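Local coordinates for Nsp15 (Middle East respiratory syndrome-related coronavirus, PDB 5YVD), which is a coronavirus endoribonuclease that probably cleaves RNA at uridylates and assembles from six chains, at residues I190-R195 with P318-M323; S270-Y275 with S290-K295. All coordinates share one frame; numbering follows the deposited sequence.

Overall arrangement
Following the chain from its N terminus, the loop 190-195 comes first, on the approach to helix 205-212. Contact 1 brings it against the turn 318-323, between strands 312-319 and 322-331, closing a loop of 122 residues. Contact 2 lies wholly within that loop: residues 270-275 and 290-295 enclose the much shorter hairpin of strands 273-279 and 285-291. All four segments belong to the EndoU endoribonuclease region, and the contact centres are about 10 Å apart. They are stitched together by an Arg195-Asp293 salt bridge and a probable hydrogen bond from Thr271 to Asp320, so loop 190-195 and the turn at Asp320 both meet the base of the 273-291 hairpin.

Contact 1 (I190-R195 with P318-M323); sequences IYTQSR and PIDLTM
Ile190 and Ile319 form a single beta bridge, where the loop 190-195 runs past the tip of the hairpin made by strands 312-319 and 322-331. Ile190 uses both of its backbone polar atoms: its N donates to Pro318 O at 3.1 Å, and its O accepts from Asp320 N at 2.8 Å. Asp320 and Leu321 are the central residues of a type I' turn, which is well suited to a two-residue hairpin connection.

The Asp320 carboxylate extends the contact beyond the bridge. Its CG is anti to the carbonyl carbon (chi1 -75°), and OD1 takes the backbone N-H of Thr192 at 2.7 Å. That donor approaches from the syn side, 28° out of the carboxylate plane. The other oxygen, OD2, is held by Thr271, while Thr192 OG1 is hydrogen-bonded to Lys70.

OD1 also lies at the edge of the Tyr191 ring, 3.5 Å from CD1, with the ring and carboxylate planes 34° apart. Farther out on this ring, CZ lies 4.0 Å from Leu321 CD2. The two branches of Ile319 serve different partners: CG1 meets Ile190 CG2 at 3.9 Å, and CG2 meets Thr192 CG2 at 4.0 Å.

Helix 69-74 packs on this junction, with Leu71 touching Tyr191 and Asp320 while Asn74 donates to Asp320 O. Tyr191 OH bonds Val149 O of strand 148-149, and Tyr153 OH of strand 153-156 bonds Thr192 O, so the hairpin tip and its loop meet elements of the middle domain.

Contact 2 (S270-Y275 with S290-K295); sequences STIHNY and SVIDLK
His273 O receives the backbone N-H of Val291 at 2.7 Å, and Ser290 CA lies 3.5 Å from the same oxygen in a C-H...O contact. The return bond, from His273 N to Val291 O, measures 3.1 Å. Together they make His273 and Val291 a hydrogen-bonded pair in the antiparallel beta hairpin of strands 273-279 and 285-291, two of the three strands of a sheet completed by strand 260-263. Asn274 and Ser290 are the adjacent non-hydrogen-bonded pair.

The two pairs send their side chains to different faces. On the face of Asn274 and Ser290, the amide oxygen OD1 of Asn274 sits 3.5 Å from Ser290 CB. On the face of His273 and Val291, the imidazole carries Ser270 CB over one face, offset toward the rim, and ND1 is bonded to Glu264 beyond the end of strand 260-263.

Val291 points its CG2 methyl at the edge of the Tyr275 ring, in the ring plane and 3.8 Å from CD1. With CG1 anti to the backbone N (chi1 180°), CG2 takes the position beside that N. Helix 248-255 covers this pair: Leu248 touches Val291, and Leu251 touches Tyr275.

Next to the paired residues, toward 270-272, the two isoleucines take over. Ile292 CD1 comes against Ile272 CG1, the two side chains slanting across each other, and Pro340 of strand 334-340 packs on Ile292. Ile292 CG2 comes to 3.6 Å from Thr271 O. One residue further, at Thr271 and Asp293, the main chains part. A water bridges them, donating to Thr271 O and accepting from Asp293 N at 3.0 Å.

Contact 1 (I190-R195 with P318-M323)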
ATOM      1  N   ILE A 190      -9.393 -35.229 -28.366  1.00 49.83           N
ATOM      2  CA  ILE A 190     -10.707 -34.941 -27.804  1.00 51.56           C
ATOM      3  C   ILE A 190     -10.593 -33.514 -27.230  1.00 51.81           C
ATOM      4  O   ILE A 190      -9.473 -33.053 -26.956  1.00 48.80           O
ATOM      5  CB  ILE A 190     -11.064 -36.071 -26.773  1.00 55.88           C
ATOM      6  CG1 ILE A 190     -11.936 -37.133 -27.447  1.00 58.46           C
ATOM      7  CG2 ILE A 190     -11.749 -35.592 -25.499  1.00 54.54           C
ATOM      8  CD1 ILE A 190     -13.244 -36.611 -27.997  1.00 57.93           C
ATOM      9  N   TYR A 191     -11.707 -32.787 -27.088  1.00 49.90           N
ATOM     10  CA  TYR A 191     -11.643 -31.465 -26.422  1.00 45.74           C
ATOM     11  C   TYR A 191     -12.554 -31.312 -25.208  1.00 45.64           C
ATOM     12  O   TYR A 191     -13.741 -31.620 -25.275  1.00 47.09           O
ATOM     13  CB  TYR A 191     -11.978 -30.360 -27.403  1.00 42.78           C
ATOM     14  CG  TYR A 191     -10.892 -30.051 -28.373  1.00 41.78           C
ATOM     15  CD1 TYR A 191      -9.756 -29.338 -27.970  1.00 44.28           C
ATOM     16  CD2 TYR A 191     -10.992 -30.446 -29.701  1.00 41.55           C
ATOM     17  CE1 TYR A 191      -8.743 -29.033 -28.868  1.00 43.87           C
ATOM     18  CE2 TYR A 191      -9.993 -30.153 -30.613  1.00 44.80           C
ATOM     19  CZ  TYR A 191      -8.867 -29.442 -30.200  1.00 47.13           C
ATOM     20  OH  TYR A 191      -7.872 -29.145 -31.119  1.00 49.56           O
ATOM     21  N   THR A 192     -12.003 -30.799 -24.108  1.00 44.55           N
ATOM     22  CA  THR A 192     -12.820 -30.336 -22.983  1.00 42.54           C
ATOM     23  C   THR A 192     -13.649 -29.185 -23.496  1.00 39.89           C
ATOM     24  O   THR A 192     -13.354 -28.654 -24.550  1.00 42.62           O
ATOM     25  CB  THR A 192     -11.956 -29.863 -21.804  1.00 44.07           C
ATOM     26  OG1 THR A 192     -10.998 -28.900 -22.258  1.00 43.54           O
ATOM     27  CG2 THR A 192     -11.228 -31.036 -21.172  1.00 42.05           C
ATOM     28  N   GLN A 193     -14.687 -28.787 -22.782  1.00 39.36           N
ATOM     29  CA  GLN A 193     -15.704 -27.892 -23.387  1.00 40.49           C
ATOM     30  C   GLN A 193     -15.853 -26.532 -22.733  1.00 37.68           C
ATOM     31  O   GLN A 193     -16.723 -25.773 -23.121  1.00 35.93           O
ATOM     32  CB  GLN A 193     -17.069 -28.579 -23.396  1.00 40.97           C
ATOM     33  CG  GLN A 193     -17.105 -29.827 -24.234  1.00 40.52           C
ATOM     34  CD  GLN A 193     -17.083 -29.518 -25.701  1.00 42.26           C
ATOM     35  OE1 GLN A 193     -17.708 -28.573 -26.161  1.00 43.73           O
ATOM     36  NE2 GLN A 193     -16.360 -30.320 -26.449  1.00 47.24           N
ATOM     37  N   SER A 194     -15.036 -26.244 -21.726  1.00 41.48           N
ATOM     38  CA  SER A 194     -14.968 -24.909 -21.146  1.00 45.52           C
ATOM     39  C   SER A 194     -16.309 -24.413 -20.559  1.00 47.75           C
ATOM     40  O   SER A 194     -16.592 -23.225 -20.590  1.00 50.86           O
ATOM     41  CB  SER A 194     -14.466 -23.912 -22.215  1.00 47.22           C
ATOM     42  OG  SER A 194     -13.189 -24.282 -22.742  1.00 50.07           O
ATOM     43  N   ARG A 195     -17.135 -25.306 -20.025  1.00 48.15           N
ATOM     44  CA  ARG A 195     -18.385 -24.890 -19.389  1.00 46.84           C
ATOM     45  C   ARG A 195     -18.146 -24.702 -17.909  1.00 50.18           C
ATOM     46  O   ARG A 195     -17.055 -25.013 -17.392  1.00 50.54           O
ATOM     47  CB  ARG A 195     -19.478 -25.934 -19.606  1.00 46.02           C
ATOM     48  CG  ARG A 195     -19.868 -26.086 -21.057  1.00 46.98           C
ATOM     49  CD  ARG A 195     -20.813 -27.251 -21.283  1.00 47.45           C
ATOM     50  NE  ARG A 195     -20.117 -28.528 -21.147  1.00 48.18           N
ATOM     51  CZ  ARG A 195     -20.592 -29.694 -21.564  1.00 44.91           C
ATOM     52  NH1 ARG A 195     -21.775 -29.756 -22.173  1.00 43.76           N
ATOM     53  NH2 ARG A 195     -19.874 -30.803 -21.373  1.00 42.45           N
ATOM     54  N   PRO A 318      -5.352 -38.526 -25.445  1.00 46.66           N
ATOM     55  CA  PRO A 318      -5.092 -37.260 -26.107  1.00 44.64           C
ATOM     56  C   PRO A 318      -6.314 -36.340 -26.004  1.00 43.83           C
ATOM     57  O   PRO A 318      -7.382 -36.673 -26.508  1.00 45.78           O
ATOM     58  CB  PRO A 318      -4.816 -37.672 -27.556  1.00 45.04           C
ATOM     59  CG  PRO A 318      -5.605 -38.909 -27.748  1.00 45.84           C
ATOM     60  CD  PRO A 318      -5.639 -39.600 -26.418  1.00 45.88           C
ATOM     61  N   ILE A 319      -6.135 -35.210 -25.322  1.00 42.80           N
ATOM     62  CA  ILE A 319      -7.174 -34.234 -25.040  1.00 42.26           C
ATOM     63  C   ILE A 319      -6.595 -32.831 -25.038  1.00 43.06           C
ATOM     64  O   ILE A 319      -5.494 -32.613 -24.524  1.00 46.02           O
ATOM     65  CB  ILE A 319      -7.754 -34.432 -23.627  1.00 44.85           C
ATOM     66  CG1 ILE A 319      -8.378 -35.817 -23.477  1.00 46.89           C
ATOM     67  CG2 ILE A 319      -8.800 -33.367 -23.327  1.00 44.81           C
ATOM     68  CD1 ILE A 319      -8.763 -36.170 -22.059  1.00 48.33           C
ATOM     69  N   ASP A 320      -7.331 -31.864 -25.567  1.00 43.03           N
ATOM     70  CA  ASP A 320      -6.906 -30.469 -25.456  1.00 46.56           C
ATOM     71  C   ASP A 320      -5.433 -30.296 -25.904  1.00 47.22           C
ATOM     72  O   ASP A 320      -4.657 -29.532 -25.301  1.00 48.22           O
ATOM     73  CB  ASP A 320      -7.108 -29.947 -24.005  1.00 45.24           C
ATOM     74  CG  ASP A 320      -8.590 -29.654 -23.663  1.00 44.14           C
ATOM     75  OD1 ASP A 320      -9.475 -29.854 -24.505  1.00 44.66           O
ATOM     76  OD2 ASP A 320      -8.883 -29.211 -22.537  1.00 42.48           O
ATOM     77  N   LEU A 321      -5.065 -31.026 -26.953  1.00 42.09           N
ATOM     78  CA  LEU A 321      -3.759 -30.906 -27.594  1.00 43.30           C
ATOM     79  C   LEU A 321      -2.545 -31.407 -26.775  1.00 44.69           C
ATOM     80  O   LEU A 321      -1.427 -31.282 -27.250  1.00 43.16           O
ATOM     81  CB  LEU A 321      -3.543 -29.477 -28.107  1.00 41.61           C
ATOM     82  CG  LEU A 321      -4.681 -28.905 -28.979  1.00 42.33           C
ATOM     83  CD1 LEU A 321      -4.467 -27.437 -29.333  1.00 44.40           C
ATOM     84  CD2 LEU A 321      -4.879 -29.693 -30.265  1.00 43.96           C
ATOM     85  N   THR A 322      -2.778 -31.986 -25.588  1.00 49.18           N
ATOM     86  CA  THR A 322      -1.743 -32.673 -24.764  1.00 48.63           C
ATOM     87  C   THR A 322      -2.136 -34.133 -24.545  1.00 48.37           C
ATOM     88  O   THR A 322      -3.152 -34.605 -25.076  1.00 42.49           O
ATOM     89  CB  THR A 322      -1.626 -32.082 -23.342  1.00 49.31           C
ATOM     90  OG1 THR A 322      -2.337 -30.845 -23.273  1.00 55.08           O
ATOM     91  CG2 THR A 322      -0.164 -31.889 -22.924  1.00 48.76           C
ATOM     92  N   MET A 323      -1.337 -34.842 -23.751  1.00 49.50           N
ATOM     93  CA  MET A 323      -1.729 -36.160 -23.256  1.00 54.38           C
ATOM     94  C   MET A 323      -2.274 -35.969 -21.870  1.00 49.22           C
ATOM     95  O   MET A 323      -1.639 -35.284 -21.081  1.00 51.66           O
ATOM     96  CB  MET A 323      -0.536 -37.134 -23.216  1.00 58.54           C
ATOM     97  CG  MET A 323      -0.946 -38.603 -23.216  1.00 65.67           C
ATOM     98  SD  MET A 323      -1.683 -39.145 -24.794  1.00 77.06           S
ATOM     99  CE  MET A 323      -0.253 -39.832 -25.639  1.00 76.61           C
TER

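Contact 2 (S270-Y275 with S290-K295)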
ATOM      1  N   SER A 270      -8.238 -24.238 -17.909  1.00 37.71           N
ATOM      2  CA  SER A 270      -7.365 -25.377 -17.731  1.00 37.91           C
ATOM      3  C   SER A 270      -8.117 -26.677 -18.072  1.00 38.03           C
ATOM      4  O   SER A 270      -9.322 -26.816 -17.801  1.00 37.17           O
ATOM      5  CB  SER A 270      -6.837 -25.418 -16.284  1.00 38.64           C
ATOM      6  OG  SER A 270      -6.034 -26.568 -16.041  1.00 37.01           O
ATOM      7  N   THR A 271      -7.396 -27.621 -18.669  1.00 36.50           N
ATOM      8  CA  THR A 271      -7.983 -28.894 -19.038  1.00 38.11           C
ATOM      9  C   THR A 271      -8.519 -29.628 -17.826  1.00 37.56           C
ATOM     10  O   THR A 271      -9.579 -30.262 -17.927  1.00 34.14           O
ATOM     11  CB  THR A 271      -6.990 -29.782 -19.802  1.00 39.28           C
ATOM     12  OG1 THR A 271      -6.694 -29.166 -21.051  1.00 42.95           O
ATOM     13  CG2 THR A 271      -7.581 -31.114 -20.095  1.00 39.85           C
ATOM     14  N   ILE A 272      -7.794 -29.525 -16.701  1.00 39.33           N
ATOM     15  CA  ILE A 272      -8.247 -30.033 -15.384  1.00 39.31           C
ATOM     16  C   ILE A 272      -8.402 -28.925 -14.346  1.00 37.60           C
ATOM     17  O   ILE A 272      -7.536 -28.062 -14.178  1.00 35.17           O
ATOM     18  CB  ILE A 272      -7.241 -31.014 -14.760  1.00 41.85           C
ATOM     19  CG1 ILE A 272      -6.890 -32.143 -15.734  1.00 46.96           C
ATOM     20  CG2 ILE A 272      -7.769 -31.568 -13.442  1.00 39.41           C
ATOM     21  CD1 ILE A 272      -5.441 -32.598 -15.611  1.00 50.05           C
ATOM     22  N   HIS A 273      -9.493 -29.009 -13.610  1.00 38.47           N
ATOM     23  CA  HIS A 273      -9.781 -28.111 -12.525  1.00 40.51           C
ATOM     24  C   HIS A 273      -9.866 -28.901 -11.210  1.00 42.90           C
ATOM     25  O   HIS A 273     -10.410 -30.013 -11.169  1.00 38.99           O
ATOM     26  CB  HIS A 273     -11.118 -27.403 -12.790  1.00 42.27           C
ATOM     27  CG  HIS A 273     -11.066 -26.379 -13.882  1.00 41.13           C
ATOM     28  ND1 HIS A 273     -11.052 -25.026 -13.635  1.00 42.22           N
ATOM     29  CD2 HIS A 273     -11.023 -26.510 -15.223  1.00 44.87           C
ATOM     30  CE1 HIS A 273     -11.014 -24.365 -14.774  1.00 42.23           C
ATOM     31  NE2 HIS A 273     -10.997 -25.243 -15.756  1.00 45.64           N
ATOM     32  N   ASN A 274      -9.347 -28.308 -10.134  1.00 44.28           N
ATOM     33  CA  ASN A 274      -9.350 -28.940  -8.826  1.00 43.82           C
ATOM     34  C   ASN A 274     -10.197 -28.154  -7.871  1.00 39.69           C
ATOM     35  O   ASN A 274      -9.984 -26.980  -7.698  1.00 37.95           O
ATOM     36  CB  ASN A 274      -7.928 -28.998  -8.266  1.00 48.31           C
ATOM     37  CG  ASN A 274      -7.043 -30.023  -8.966  1.00 49.01           C
ATOM     38  OD1 ASN A 274      -7.520 -30.942  -9.623  1.00 49.22           O
ATOM     39  ND2 ASN A 274      -5.730 -29.868  -8.805  1.00 50.68           N
ATOM     40  N   TYR A 275     -11.136 -28.820  -7.219  1.00 41.95           N
ATOM     41  CA  TYR A 275     -12.061 -28.150  -6.313  1.00 42.11           C
ATOM     42  C   TYR A 275     -11.981 -28.738  -4.910  1.00 42.09           C
ATOM     43  O   TYR A 275     -11.661 -29.905  -4.727  1.00 38.85           O
ATOM     44  CB  TYR A 275     -13.511 -28.220  -6.833  1.00 40.67           C
ATOM     45  CG  TYR A 275     -13.708 -27.548  -8.181  1.00 40.95           C
ATOM     46  CD1 TYR A 275     -13.829 -28.301  -9.332  1.00 41.50           C
ATOM     47  CD2 TYR A 275     -13.769 -26.155  -8.307  1.00 44.32           C
ATOM     48  CE1 TYR A 275     -14.007 -27.710 -10.576  1.00 41.25           C
ATOM     49  CE2 TYR A 275     -13.947 -25.553  -9.557  1.00 43.67           C
ATOM     50  CZ  TYR A 275     -14.057 -26.355 -10.687  1.00 41.72           C
ATOM     51  OH  TYR A 275     -14.209 -25.823 -11.939  1.00 42.88           O
ATOM     52  N   SER A 290     -10.613 -33.577  -8.507  1.00 42.73           N
ATOM     53  CA  SER A 290     -10.199 -33.218  -9.848  1.00 38.84           C
ATOM     54  C   SER A 290     -11.352 -33.408 -10.845  1.00 37.80           C
ATOM     55  O   SER A 290     -12.053 -34.424 -10.834  1.00 35.74           O
ATOM     56  CB  SER A 290      -8.971 -34.042 -10.237  1.00 41.58           C
ATOM     57  OG  SER A 290      -9.005 -35.333  -9.641  1.00 47.92           O
ATOM     58  N   VAL A 291     -11.545 -32.432 -11.724  1.00 37.78           N
ATOM     59  CA  VAL A 291     -12.721 -32.427 -12.582  1.00 37.24           C
ATOM     60  C   VAL A 291     -12.396 -32.036 -14.012  1.00 37.02           C
ATOM     61  O   VAL A 291     -11.732 -31.034 -14.252  1.00 36.23           O
ATOM     62  CB  VAL A 291     -13.785 -31.460 -12.026  1.00 37.35           C
ATOM     63  CG1 VAL A 291     -15.017 -31.444 -12.926  1.00 40.57           C
ATOM     64  CG2 VAL A 291     -14.156 -31.847 -10.603  1.00 34.87           C
ATOM     65  N   ILE A 292     -12.902 -32.825 -14.956  1.00 39.60           N
ATOM     66  CA  ILE A 292     -12.790 -32.527 -16.386  1.00 41.68           C
ATOM     67  C   ILE A 292     -14.184 -32.329 -16.960  1.00 38.44           C
ATOM     68  O   ILE A 292     -15.113 -33.051 -16.608  1.00 37.40           O
ATOM     69  CB  ILE A 292     -12.165 -33.690 -17.160  1.00 47.55           C
ATOM     70  CG1 ILE A 292     -11.047 -34.330 -16.361  1.00 60.02           C
ATOM     71  CG2 ILE A 292     -11.620 -33.225 -18.494  1.00 46.34           C
ATOM     72  CD1 ILE A 292      -9.828 -33.428 -16.190  1.00 67.89           C
ATOM     73  N   ASP A 293     -14.316 -31.369 -17.858  1.00 36.68           N
ATOM     74  CA  ASP A 293     -15.565 -31.127 -18.559  1.00 37.99           C
ATOM     75  C   ASP A 293     -15.481 -31.724 -19.959  1.00 38.18           C
ATOM     76  O   ASP A 293     -15.267 -31.020 -20.938  1.00 39.06           O
ATOM     77  CB  ASP A 293     -15.838 -29.626 -18.622  1.00 37.91           C
ATOM     78  CG  ASP A 293     -17.046 -29.286 -19.447  1.00 39.13           C
ATOM     79  OD1 ASP A 293     -17.132 -28.142 -19.906  1.00 39.76           O
ATOM     80  OD2 ASP A 293     -17.925 -30.145 -19.630  1.00 42.29           O
ATOM     81  N   LEU A 294     -15.624 -33.035 -20.051  1.00 39.60           N
ATOM     82  CA  LEU A 294     -15.737 -33.680 -21.353  1.00 42.43           C
ATOM     83  C   LEU A 294     -17.198 -33.781 -21.739  1.00 41.15           C
ATOM     84  O   LEU A 294     -18.064 -33.935 -20.876  1.00 40.09           O
ATOM     85  CB  LEU A 294     -15.151 -35.088 -21.324  1.00 42.10           C
ATOM     86  CG  LEU A 294     -13.661 -35.145 -21.025  1.00 45.40           C
ATOM     87  CD1 LEU A 294     -13.292 -36.552 -20.542  1.00 47.73           C
ATOM     88  CD2 LEU A 294     -12.838 -34.712 -22.243  1.00 42.61           C
ATOM     89  N   LYS A 295     -17.455 -33.708 -23.039  1.00 41.06           N
ATOM     90  CA  LYS A 295     -18.710 -34.188 -23.592  1.00 44.78           C
ATOM     91  C   LYS A 295     -18.935 -35.550 -22.960  1.00 43.18           C
ATOM     92  O   LYS A 295     -18.019 -36.368 -22.930  1.00 47.72           O
ATOM     93  CB  LYS A 295     -18.594 -34.311 -25.104  1.00 47.89           C
ATOM     94  CG  LYS A 295     -19.895 -34.629 -25.825  1.00 53.96           C
ATOM     95  CD  LYS A 295     -20.639 -33.365 -26.223  1.00 57.43           C
ATOM     96  CE  LYS A 295     -20.034 -32.701 -27.455  1.00 62.83           C
ATOM     97  NZ  LYS A 295     -20.247 -33.460 -28.719  1.00 66.17           N
TER
HETATM   98  O   HOH W   1     -11.927 -29.500 -17.881  1.00 34.42           O